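Local coordinates for protein trichothecene 3-O-acetyltransferase (Fusarium sporotrichioides, PDB 2ZBA) that transfers an acetyl group from acetyl-coenzyme A to the 3-hydroxyl of trichothecene mycotoxins during their biosynthesis, at residues R299-R304 / N319-D324; T46-L51 / L148-I153; E406-P411 / F422-P427. One frame throughout, in Å; residues are numbered along the deposited sequence.

Contact 1 (R299-R304 / N319-D324); sequences RAVDMR and NMTYHD. With COA (coenzyme A), chain E.
Arg299 and Thr321 form a hydrogen-bonded pair of an antiparallel ladder, in which strand 318-326 is the outermost strand of the mixed sheet and 294-302 lies next to it. Two bonds close this pair, Arg299 N to Thr321 O and Thr321 N to Arg299 O, each 2.9 Å. The Arg299 side chain runs extended to NE, and its guanidinium lies with one face against coenzyme A, NH2 being 4.0 Å from CCP. In its plane, NH1 donates at the edge to a water that also meets Thr321 OG1, while NH2 makes salt bridges with Asp270 and Asp271. Ala300 pairs with Met320 (selenomethionine) without hydrogen bonds; its CB packs on the pantetheine amide, 3.6 Å from C5P, and Met320 CE sits 3.5 Å from Ala300 N. Met320 also touches the bound T-2 toxin, so this pair borders both ligands. Val301 restores the bonded pattern with Asn319, and its CG1, between the backbone N and the carbonyl carbon (chi1 44°), leans over the Asn319 carbonyl. Beyond the ladder, Asp302 N donates to coenzyme A O9P at 2.6 Å, and CG of Met303 (selenomethionine) runs beside Asn319 CB. Asp302 OD1 takes Arg304 N at 3.0 Å, a capping bond, and Arg304 NH1 in a salt bridge, the two donors arriving from opposite faces of the carboxylate plane.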
loop_
_atom_site.group_PDB
_atom_site.type_symbol
_atom_site.label_atom_id
_atom_site.label_comp_id
_atom_site.label_asym_id
_atom_site.label_seq_id
_atom_site.Cartn_x
_atom_site.Cartn_y
_atom_site.Cartn_z
ATOM N N ARG A 299 11.721 -1.609 -1.683
ATOM C CA ARG A 299 10.990 -0.406 -1.234
ATOM C C ARG A 299 10.099 0.133 -2.334
ATOM O O ARG A 299 10.600 0.520 -3.378
ATOM C CB ARG A 299 11.991 0.686 -0.821
ATOM C CG ARG A 299 11.408 1.857 -0.073
ATOM C CD ARG A 299 12.434 2.999 -0.037
ATOM N NE ARG A 299 12.091 4.038 0.935
ATOM C CZ ARG A 299 12.751 5.180 1.091
ATOM N NH1 ARG A 299 13.810 5.470 0.329
ATOM N NH2 ARG A 299 12.332 6.047 2.010
ATOM N N ALA A 300 8.785 0.183 -2.104
ATOM C CA ALA A 300 7.851 0.751 -3.085
ATOM C C ALA A 300 8.068 2.264 -3.352
ATOM O O ALA A 300 8.397 3.063 -2.447
ATOM C CB ALA A 300 6.371 0.496 -2.670
ATOM N N VAL A 301 7.871 2.633 -4.608
ATOM C CA VAL A 301 8.070 4.011 -5.038
ATOM C C VAL A 301 6.924 4.383 -5.966
ATOM O O VAL A 301 6.671 3.715 -6.961
ATOM C CB VAL A 301 9.517 4.273 -5.680
ATOM C CG1 VAL A 301 9.933 3.173 -6.641
ATOM C CG2 VAL A 301 9.577 5.643 -6.372
ATOM N N ASP A 302 6.199 5.433 -5.597
ATOM C CA ASP A 302 5.275 6.079 -6.504
ATOM C C ASP A 302 6.013 6.628 -7.741
ATOM O O ASP A 302 6.875 7.503 -7.621
ATOM C CB ASP A 302 4.567 7.211 -5.748
ATOM C CG ASP A 302 3.607 7.986 -6.609
ATOM O OD1 ASP A 302 3.263 7.506 -7.697
ATOM O OD2 ASP A 302 3.197 9.092 -6.183
HETATM N N MSE A 303 5.634 6.139 -8.926
HETATM C CA MSE A 303 6.267 6.570 -10.180
HETATM C C MSE A 303 5.617 7.777 -10.851
HETATM O O MSE A 303 6.047 8.175 -11.923
HETATM C CB MSE A 303 6.357 5.414 -11.187
HETATM C CG MSE A 303 7.460 4.417 -10.868
HETATM SE SE MSE A 303 9.141 5.321 -10.629
HETATM C CE MSE A 303 9.330 6.066 -12.512
ATOM N N ARG A 304 4.587 8.361 -10.232
ATOM C CA ARG A 304 3.857 9.479 -10.855
ATOM C C ARG A 304 4.743 10.715 -11.085
ATOM O O ARG A 304 4.813 11.215 -12.189
ATOM C CB ARG A 304 2.611 9.850 -10.037
ATOM C CG ARG A 304 1.420 8.942 -10.244
ATOM C CD ARG A 304 0.515 8.979 -9.006
ATOM N NE ARG A 304 -0.614 8.077 -9.170
ATOM C CZ ARG A 304 -0.559 6.756 -9.012
ATOM N NH1 ARG A 304 0.563 6.164 -8.650
ATOM N NH2 ARG A 304 -1.648 6.034 -9.202
ATOM N N ASN A 319 6.847 1.343 -8.783
ATOM C CA ASN A 319 7.942 0.402 -8.944
ATOM C C ASN A 319 8.533 0.206 -7.556
ATOM O O ASN A 319 7.949 0.659 -6.568
ATOM C CB ASN A 319 8.979 0.971 -9.928
ATOM C CG ASN A 319 9.803 -0.110 -10.615
ATOM O OD1 ASN A 319 9.908 -1.238 -10.130
ATOM N ND2 ASN A 319 10.401 0.240 -11.749
HETATM N N MSE A 320 9.676 -0.463 -7.472
HETATM C CA MSE A 320 10.373 -0.630 -6.227
HETATM C C MSE A 320 11.836 -0.295 -6.475
HETATM O O MSE A 320 12.317 -0.330 -7.611
HETATM C CB MSE A 320 10.215 -2.061 -5.692
HETATM C CG MSE A 320 8.750 -2.480 -5.351
HETATM SE SE MSE A 320 8.686 -4.090 -4.264
HETATM C CE MSE A 320 8.273 -3.291 -2.515
ATOM N N THR A 321 12.544 0.050 -5.417
ATOM C CA THR A 321 13.990 0.085 -5.477
ATOM C C THR A 321 14.502 -1.123 -4.673
ATOM O O THR A 321 13.873 -1.558 -3.685
ATOM C CB THR A 321 14.581 1.446 -4.992
ATOM O OG1 THR A 321 14.280 1.655 -3.604
ATOM C CG2 THR A 321 14.019 2.616 -5.829
ATOM N N TYR A 322 15.634 -1.662 -5.103
ATOM C CA TYR A 322 16.195 -2.871 -4.515
ATOM C C TYR A 322 17.588 -2.628 -3.977
ATOM O O TYR A 322 18.385 -1.903 -4.565
ATOM C CB TYR A 322 16.194 -3.987 -5.550
ATOM C CG TYR A 322 14.823 -4.216 -6.134
ATOM C CD1 TYR A 322 13.860 -4.951 -5.438
ATOM C CD2 TYR A 322 14.464 -3.660 -7.370
ATOM C CE1 TYR A 322 12.563 -5.140 -5.976
ATOM C CE2 TYR A 322 13.181 -3.850 -7.907
ATOM C CZ TYR A 322 12.245 -4.598 -7.210
ATOM O OH TYR A 322 10.989 -4.783 -7.750
ATOM N N HIS A 323 17.869 -3.231 -2.831
ATOM C CA HIS A 323 19.081 -2.940 -2.099
ATOM C C HIS A 323 19.610 -4.248 -1.544
ATOM O O HIS A 323 18.981 -4.854 -0.687
ATOM C CB HIS A 323 18.795 -1.908 -0.988
ATOM C CG HIS A 323 18.109 -0.671 -1.484
ATOM N ND1 HIS A 323 16.738 -0.554 -1.544
ATOM C CD2 HIS A 323 18.608 0.474 -2.015
ATOM C CE1 HIS A 323 16.422 0.613 -2.077
ATOM N NE2 HIS A 323 17.537 1.253 -2.371
ATOM N N ASP A 324 20.750 -4.698 -2.064
ATOM C CA ASP A 324 21.356 -5.936 -1.603
ATOM C C ASP A 324 22.576 -5.651 -0.757
ATOM O O ASP A 324 23.373 -4.765 -1.078
ATOM C CB ASP A 324 21.757 -6.815 -2.783
ATOM C CG ASP A 324 20.589 -7.217 -3.623
ATOM O OD1 ASP A 324 19.702 -7.932 -3.117
ATOM O OD2 ASP A 324 20.568 -6.839 -4.802
HETATM N N1A COA E . 17.298 18.968 0.822
HETATM C C2A COA E . 16.894 18.578 2.089
HETATM N N3A COA E . 15.710 17.868 2.240
HETATM C C4A COA E . 14.946 17.548 1.156
HETATM C C5A COA E . 15.342 17.942 -0.121
HETATM C C6A COA E . 16.533 18.661 -0.287
HETATM N N6A COA E . 16.878 19.139 -1.486
HETATM N N7A COA E . 14.407 17.502 -0.995
HETATM C C8A COA E . 13.441 16.851 -0.304
HETATM N N9A COA E . 13.762 16.865 1.029
HETATM C C1B COA E . 13.041 16.172 2.122
HETATM C C2B COA E . 11.715 16.852 2.448
HETATM O O2B COA E . 11.895 17.894 3.383
HETATM C C3B COA E . 10.892 15.684 2.959
HETATM O O3B COA E . 11.443 15.315 4.195
HETATM P P3B COA E . 10.621 15.016 5.550
HETATM O O7A COA E . 9.447 14.130 5.187
HETATM O O8A COA E . 10.074 16.290 6.132
HETATM O O9A COA E . 11.606 14.312 6.428
HETATM C C4B COA E . 11.335 14.569 2.035
HETATM O O4B COA E . 12.702 14.833 1.767
HETATM C C5B COA E . 10.585 14.448 0.718
HETATM O O5B COA E . 11.306 13.489 -0.048
HETATM P P1A COA E . 10.545 12.428 -0.993
HETATM O O1A COA E . 9.704 13.126 -2.014
HETATM O O2A COA E . 11.487 11.403 -1.579
HETATM O O3A COA E . 9.446 11.678 -0.053
HETATM P P2A COA E . 9.731 10.586 1.101
HETATM O O4A COA E . 8.894 10.987 2.296
HETATM O O5A COA E . 11.185 10.348 1.426
HETATM O O6A COA E . 9.176 9.200 0.516
HETATM C CBP COA E . 9.185 7.314 -0.980
HETATM C CCP COA E . 10.027 8.353 -0.242
HETATM C CDP COA E . 8.831 6.233 0.042
HETATM C CEP COA E . 10.021 6.735 -2.133
HETATM C CAP COA E . 7.916 7.998 -1.496
HETATM O OAP COA E . 8.250 9.026 -2.417
HETATM C C9P COA E . 6.906 7.078 -2.142
HETATM O O9P COA E . 7.055 6.738 -3.489
HETATM N N8P COA E . 5.860 6.656 -1.428
HETATM C C7P COA E . 4.866 5.759 -2.009
HETATM C C6P COA E . 5.286 4.289 -1.951
HETATM C C5P COA E . 4.191 3.419 -2.546
HETATM O O5P COA E . 3.989 3.385 -3.785
HETATM N N4P COA E . 3.464 2.698 -1.700
HETATM C C3P COA E . 2.069 2.411 -2.023
HETATM C C2P COA E . 1.787 0.917 -2.150
HETATM S S1P COA E . 0.464 0.488 -3.323
HETATM O O HOH W 1 14.718 4.110 -2.221
#

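Contact 2 (T46-L51 / L148-I153); sequences TIVSTL and LQLNFI
Leu150 pushes its CD2 methyl into a hollow of the helix surface lined by Ile47, Val48 and Leu51, and this one branch touches all three. The closest of these is Val48 CG2, 3.8 Å from Leu150 CD2, with Val48 CA almost as near, so the methyl reaches past the side chains to the helix backbone. Leu51 meets Leu150 tip to tip, CD2 to CD2 at 3.9 Å, whereas Ile47 brings its CG2 obliquely to the same methyl at 4.0 Å. The bump of Leu150 is thus gripped by one turn of helix, from residue 47 to residue 51.

Two smaller fits extend the seam. The other Leu51 branch, CD1, lies 4.1 Å from Leu148 CD2 at one end. At the other, Val48 CG2 abuts the Phe152 ring from its rim, in the ring plane and 3.6 Å from CZ. The CB of Phe152 points off to one side, yet the far end of the ring comes nearer to the helix, and Tyr44 stacks on it.

This is helix-on-sheet packing within the N-terminal part of the fold: helix 44-61 lies over strand 146-153, with segment axes 10.5 Å apart and running nearly antiparallel at 170°. Leu157 and Leu159 of strand 156-164 and Leu180 of helix 170-184 enlarge the apolar layer. The contacts between the segments join carbon to carbon, which implies that the two elements are held by hydrophobic burial and by shape, with no polar bond fixing their register.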
loop_
_atom_site.group_PDB
_atom_site.type_symbol
_atom_site.label_atom_id
_atom_site.label_comp_id
_atom_site.label_asym_id
_atom_site.label_seq_id
_atom_site.Cartn_x
_atom_site.Cartn_y
_atom_site.Cartn_z
ATOM N N THR A 46 -28.283 8.207 8.056
ATOM C CA THR A 46 -27.860 9.429 7.369
ATOM C C THR A 46 -26.451 9.266 6.757
ATOM O O THR A 46 -26.188 9.755 5.646
ATOM C CB THR A 46 -27.934 10.671 8.347
ATOM O OG1 THR A 46 -29.262 10.780 8.913
ATOM C CG2 THR A 46 -27.575 11.994 7.634
ATOM N N ILE A 47 -25.558 8.587 7.482
ATOM C CA ILE A 47 -24.176 8.315 7.010
ATOM C C ILE A 47 -24.181 7.415 5.760
ATOM O O ILE A 47 -23.456 7.669 4.789
ATOM C CB ILE A 47 -23.320 7.675 8.128
ATOM C CG1 ILE A 47 -23.035 8.696 9.247
ATOM C CG2 ILE A 47 -22.002 7.082 7.557
ATOM C CD1 ILE A 47 -22.609 8.065 10.553
ATOM N N VAL A 48 -25.030 6.383 5.805
ATOM C CA VAL A 48 -25.252 5.447 4.698
ATOM C C VAL A 48 -25.774 6.173 3.460
ATOM O O VAL A 48 -25.199 6.035 2.379
ATOM C CB VAL A 48 -26.204 4.279 5.109
ATOM C CG1 VAL A 48 -26.403 3.290 3.972
ATOM C CG2 VAL A 48 -25.660 3.532 6.314
ATOM N N SER A 49 -26.833 6.969 3.626
ATOM C CA SER A 49 -27.424 7.724 2.513
ATOM C C SER A 49 -26.442 8.695 1.870
ATOM O O SER A 49 -26.412 8.843 0.638
ATOM C CB SER A 49 -28.682 8.470 2.966
ATOM O OG SER A 49 -29.758 7.566 3.151
ATOM N N THR A 50 -25.652 9.362 2.704
ATOM C CA THR A 50 -24.634 10.301 2.248
ATOM C C THR A 50 -23.553 9.598 1.408
ATOM O O THR A 50 -23.102 10.143 0.401
ATOM C CB THR A 50 -23.995 11.015 3.445
ATOM O OG1 THR A 50 -25.035 11.577 4.250
ATOM C CG2 THR A 50 -23.018 12.107 3.003
ATOM N N LEU A 51 -23.154 8.393 1.813
ATOM C CA LEU A 51 -22.132 7.662 1.064
ATOM C C LEU A 51 -22.689 7.123 -0.251
ATOM O O LEU A 51 -22.027 7.199 -1.290
ATOM C CB LEU A 51 -21.506 6.544 1.905
ATOM C CG LEU A 51 -20.439 5.641 1.245
ATOM C CD1 LEU A 51 -19.230 6.433 0.668
ATOM C CD2 LEU A 51 -19.980 4.603 2.240
ATOM N N LEU A 148 -16.656 -1.112 -1.059
ATOM C CA LEU A 148 -16.664 -0.388 0.209
ATOM C C LEU A 148 -17.428 -1.178 1.256
ATOM O O LEU A 148 -18.430 -1.831 0.953
ATOM C CB LEU A 148 -17.268 1.019 0.037
ATOM C CG LEU A 148 -16.482 2.030 -0.816
ATOM C CD1 LEU A 148 -16.844 1.923 -2.299
ATOM C CD2 LEU A 148 -16.670 3.460 -0.350
ATOM N N GLN A 149 -16.926 -1.151 2.483
ATOM C CA GLN A 149 -17.710 -1.626 3.603
ATOM C C GLN A 149 -17.852 -0.552 4.657
ATOM O O GLN A 149 -16.862 0.003 5.124
ATOM C CB GLN A 149 -17.091 -2.873 4.210
ATOM C CG GLN A 149 -17.928 -3.470 5.295
ATOM C CD GLN A 149 -17.804 -4.946 5.298
ATOM O OE1 GLN A 149 -17.865 -5.572 4.229
ATOM N NE2 GLN A 149 -17.602 -5.531 6.471
ATOM N N LEU A 150 -19.097 -0.280 5.032
ATOM C CA LEU A 150 -19.414 0.637 6.096
ATOM C C LEU A 150 -19.832 -0.204 7.282
ATOM O O LEU A 150 -20.841 -0.906 7.235
ATOM C CB LEU A 150 -20.538 1.562 5.641
ATOM C CG LEU A 150 -20.741 2.939 6.269
ATOM C CD1 LEU A 150 -19.459 3.797 6.248
ATOM C CD2 LEU A 150 -21.897 3.636 5.548
ATOM N N ASN A 151 -19.012 -0.189 8.328
ATOM C CA ASN A 151 -19.267 -0.995 9.517
ATOM C C ASN A 151 -19.810 -0.100 10.625
ATOM O O ASN A 151 -19.265 0.982 10.860
ATOM C CB ASN A 151 -17.978 -1.669 10.001
ATOM C CG ASN A 151 -17.360 -2.581 8.962
ATOM O OD1 ASN A 151 -17.754 -3.752 8.836
ATOM N ND2 ASN A 151 -16.366 -2.056 8.218
ATOM N N PHE A 152 -20.875 -0.538 11.302
ATOM C CA PHE A 152 -21.360 0.153 12.500
ATOM C C PHE A 152 -20.715 -0.501 13.709
ATOM O O PHE A 152 -20.838 -1.698 13.904
ATOM C CB PHE A 152 -22.886 0.060 12.646
ATOM C CG PHE A 152 -23.669 0.552 11.456
ATOM C CD1 PHE A 152 -23.148 1.515 10.586
ATOM C CD2 PHE A 152 -24.967 0.076 11.236
ATOM C CE1 PHE A 152 -23.892 1.974 9.493
ATOM C CE2 PHE A 152 -25.717 0.523 10.156
ATOM C CZ PHE A 152 -25.178 1.479 9.282
ATOM N N ILE A 153 -20.002 0.268 14.517
ATOM C CA ILE A 153 -19.440 -0.282 15.765
ATOM C C ILE A 153 -19.953 0.537 16.960
ATOM O O ILE A 153 -20.443 1.647 16.772
ATOM C CB ILE A 153 -17.874 -0.410 15.723
ATOM C CG1 ILE A 153 -17.199 0.966 15.692
ATOM C CG2 ILE A 153 -17.440 -1.210 14.484
ATOM C CD1 ILE A 153 -15.816 1.029 16.341
#

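Contact 3 (E406-P411 / F422-P427); sequences ESVRRP and FMPKKP
The selenium of Met423, a selenomethionine, sits 3.2 Å from the backbone N of Arg410, an amide that is buried here and has no hydrogen-bonding partner in the model. Selenium thus lies close beside this amide, but no hydrogen bond is assigned to the pair. Bends in the Met423 chain bring this about: chi2 of -55° turns SE back toward the other segment, and chi3 of 88° swings CE round beside Arg410. There SE and CE each lie 3.7 Å from Arg410 CB, so both atoms at the end of the side chain touch that carbon. Lower on the same chain, CG is 4.1 Å from Val408 O and comes obliquely toward the Arg409 guanidinium.

A second patch is purely apolar. Val408 CG1 meets the Pro424 ring at CG, 3.9 Å away, the two side chains crossing at about a right angle. Arg410 itself turns its polar end elsewhere: NH1 donates to Pro411 O at 2.8 Å and also bonds Gln31, while Thr130 takes NH2. Arg409 NE is held by Phe115 O.

The contact therefore joins the edge strand of the five-stranded sheet to a loop of the seven-stranded one. Strand 407-409 pairs with strand 29-37, where Glu406 and Ser407 both face Val35 in a classic beta bulge; segment 422-427 leaves strand 419-422 toward strand 431-438, whose Thr432 and Ser434 also touch Met423, while helix 269-285 packs against Phe422.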
loop_
_atom_site.group_PDB
_atom_site.type_symbol
_atom_site.label_atom_id
_atom_site.label_comp_id
_atom_site.label_asym_id
_atom_site.label_seq_id
_atom_site.Cartn_x
_atom_site.Cartn_y
_atom_site.Cartn_z
ATOM N N GLU A 406 -10.422 9.391 13.313
ATOM C CA GLU A 406 -9.628 9.217 14.526
ATOM C C GLU A 406 -8.481 8.221 14.322
ATOM O O GLU A 406 -7.431 8.299 14.982
ATOM C CB GLU A 406 -10.535 8.759 15.664
ATOM C CG GLU A 406 -9.935 8.882 17.046
ATOM C CD GLU A 406 -10.970 8.532 18.117
ATOM O OE1 GLU A 406 -12.107 9.026 18.013
ATOM O OE2 GLU A 406 -10.656 7.758 19.039
ATOM N N SER A 407 -8.686 7.273 13.406
ATOM C CA SER A 407 -7.672 6.285 13.078
ATOM C C SER A 407 -7.776 5.889 11.597
ATOM O O SER A 407 -8.872 5.823 11.030
ATOM C CB SER A 407 -7.818 5.057 13.959
ATOM O OG SER A 407 -6.765 4.136 13.767
ATOM N N VAL A 408 -6.609 5.675 10.990
ATOM C CA VAL A 408 -6.488 5.156 9.627
ATOM C C VAL A 408 -5.537 3.962 9.712
ATOM O O VAL A 408 -4.342 4.130 9.949
ATOM C CB VAL A 408 -5.979 6.231 8.638
ATOM C CG1 VAL A 408 -5.876 5.668 7.178
ATOM C CG2 VAL A 408 -6.875 7.452 8.674
ATOM N N ARG A 409 -6.094 2.758 9.540
ATOM C CA ARG A 409 -5.333 1.515 9.657
ATOM C C ARG A 409 -5.480 0.652 8.423
ATOM O O ARG A 409 -6.457 0.776 7.699
ATOM C CB ARG A 409 -5.776 0.723 10.877
ATOM C CG ARG A 409 -5.678 1.470 12.199
ATOM C CD ARG A 409 -4.269 1.959 12.431
ATOM N NE ARG A 409 -3.865 1.816 13.815
ATOM C CZ ARG A 409 -2.770 2.375 14.326
ATOM N NH1 ARG A 409 -1.993 3.135 13.558
ATOM N NH2 ARG A 409 -2.458 2.172 15.603
ATOM N N ARG A 410 -4.486 -0.197 8.155
ATOM C CA ARG A 410 -4.643 -1.199 7.099
ATOM C C ARG A 410 -5.052 -2.497 7.799
ATOM O O ARG A 410 -4.285 -2.973 8.649
ATOM C CB ARG A 410 -3.323 -1.448 6.366
ATOM C CG ARG A 410 -3.530 -2.101 5.036
ATOM C CD ARG A 410 -2.752 -3.363 4.853
ATOM N NE ARG A 410 -3.125 -3.953 3.565
ATOM C CZ ARG A 410 -4.183 -4.739 3.361
ATOM N NH1 ARG A 410 -4.991 -5.080 4.370
ATOM N NH2 ARG A 410 -4.432 -5.188 2.129
ATOM N N PRO A 411 -6.244 -3.071 7.453
ATOM C CA PRO A 411 -6.692 -4.348 8.049
ATOM C C PRO A 411 -5.672 -5.504 8.017
ATOM O O PRO A 411 -4.789 -5.551 7.150
ATOM C CB PRO A 411 -7.918 -4.707 7.226
ATOM C CG PRO A 411 -8.446 -3.403 6.775
ATOM C CD PRO A 411 -7.237 -2.550 6.507
ATOM N N PHE A 422 4.160 1.365 5.926
ATOM C CA PHE A 422 3.942 2.521 6.799
ATOM C C PHE A 422 2.541 3.028 6.509
ATOM O O PHE A 422 2.151 3.139 5.345
ATOM C CB PHE A 422 4.913 3.690 6.549
ATOM C CG PHE A 422 6.368 3.380 6.778
ATOM C CD1 PHE A 422 6.782 2.386 7.664
ATOM C CD2 PHE A 422 7.345 4.129 6.118
ATOM C CE1 PHE A 422 8.139 2.136 7.862
ATOM C CE2 PHE A 422 8.682 3.867 6.304
ATOM C CZ PHE A 422 9.081 2.885 7.184
HETATM N N MSE A 423 1.803 3.362 7.571
HETATM C CA MSE A 423 0.459 3.911 7.457
HETATM C C MSE A 423 0.556 5.357 6.977
HETATM O O MSE A 423 1.637 5.942 7.031
HETATM C CB MSE A 423 -0.245 3.849 8.834
HETATM C CG MSE A 423 -0.622 2.437 9.351
HETATM SE SE MSE A 423 -1.726 1.324 8.132
HETATM C CE MSE A 423 -0.280 0.494 7.100
ATOM N N PRO A 424 -0.557 5.940 6.489
ATOM C CA PRO A 424 -0.568 7.370 6.205
ATOM C C PRO A 424 -0.189 8.164 7.453
ATOM O O PRO A 424 -0.642 7.836 8.553
ATOM C CB PRO A 424 -2.026 7.645 5.829
ATOM C CG PRO A 424 -2.525 6.362 5.322
ATOM C CD PRO A 424 -1.849 5.311 6.149
ATOM N N LYS A 425 0.642 9.187 7.273
ATOM C CA LYS A 425 1.274 9.879 8.388
ATOM C C LYS A 425 0.233 10.729 9.096
ATOM O O LYS A 425 -0.464 11.554 8.463
ATOM C CB LYS A 425 2.462 10.709 7.873
ATOM C CG LYS A 425 3.116 11.664 8.853
ATOM C CD LYS A 425 4.105 12.534 8.094
ATOM C CE LYS A 425 4.251 13.928 8.689
ATOM N NZ LYS A 425 4.865 14.840 7.653
ATOM N N LYS A 426 0.115 10.513 10.405
ATOM C CA LYS A 426 -0.914 11.210 11.204
ATOM C C LYS A 426 -0.629 12.704 11.113
ATOM O O LYS A 426 0.532 13.097 11.003
ATOM C CB LYS A 426 -0.917 10.727 12.659
ATOM C CG LYS A 426 -2.194 11.008 13.426
ATOM C CD LYS A 426 -2.279 10.122 14.665
ATOM C CE LYS A 426 -3.510 10.447 15.498
ATOM N NZ LYS A 426 -3.285 9.989 16.893
ATOM N N PRO A 427 -1.691 13.535 11.086
ATOM C CA PRO A 427 -1.517 14.988 11.001
ATOM C C PRO A 427 -0.554 15.605 12.018
ATOM O O PRO A 427 -0.085 16.726 11.793
ATOM C CB PRO A 427 -2.943 15.510 11.173
ATOM C CG PRO A 427 -3.776 14.424 10.551
ATOM C CD PRO A 427 -3.120 13.171 11.056
#

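From the N terminus, contact 2 comes first: 96 residues separate 46-51 from 148-153, and it lays helix 44-61 on strand 146-153 of the five-stranded mixed sheet. Contact 1 follows, joining neighbouring strands of the seven-stranded sheet across 14 residues. Contact 3 closes last, spanning 10 residues. The three are in series, so none nests within or crosses another. Contacts 1 and 2 lie on opposite sides of the chain's centre, their centres 35 Å apart. Contact 3 bridges the sheets: 406-411 includes edge strand 407-409 of the sheet reached by contact 2, while 422-427 leaves strand 419-422 of the sheet that holds contact 1, whose nearest atoms are about 6 Å away.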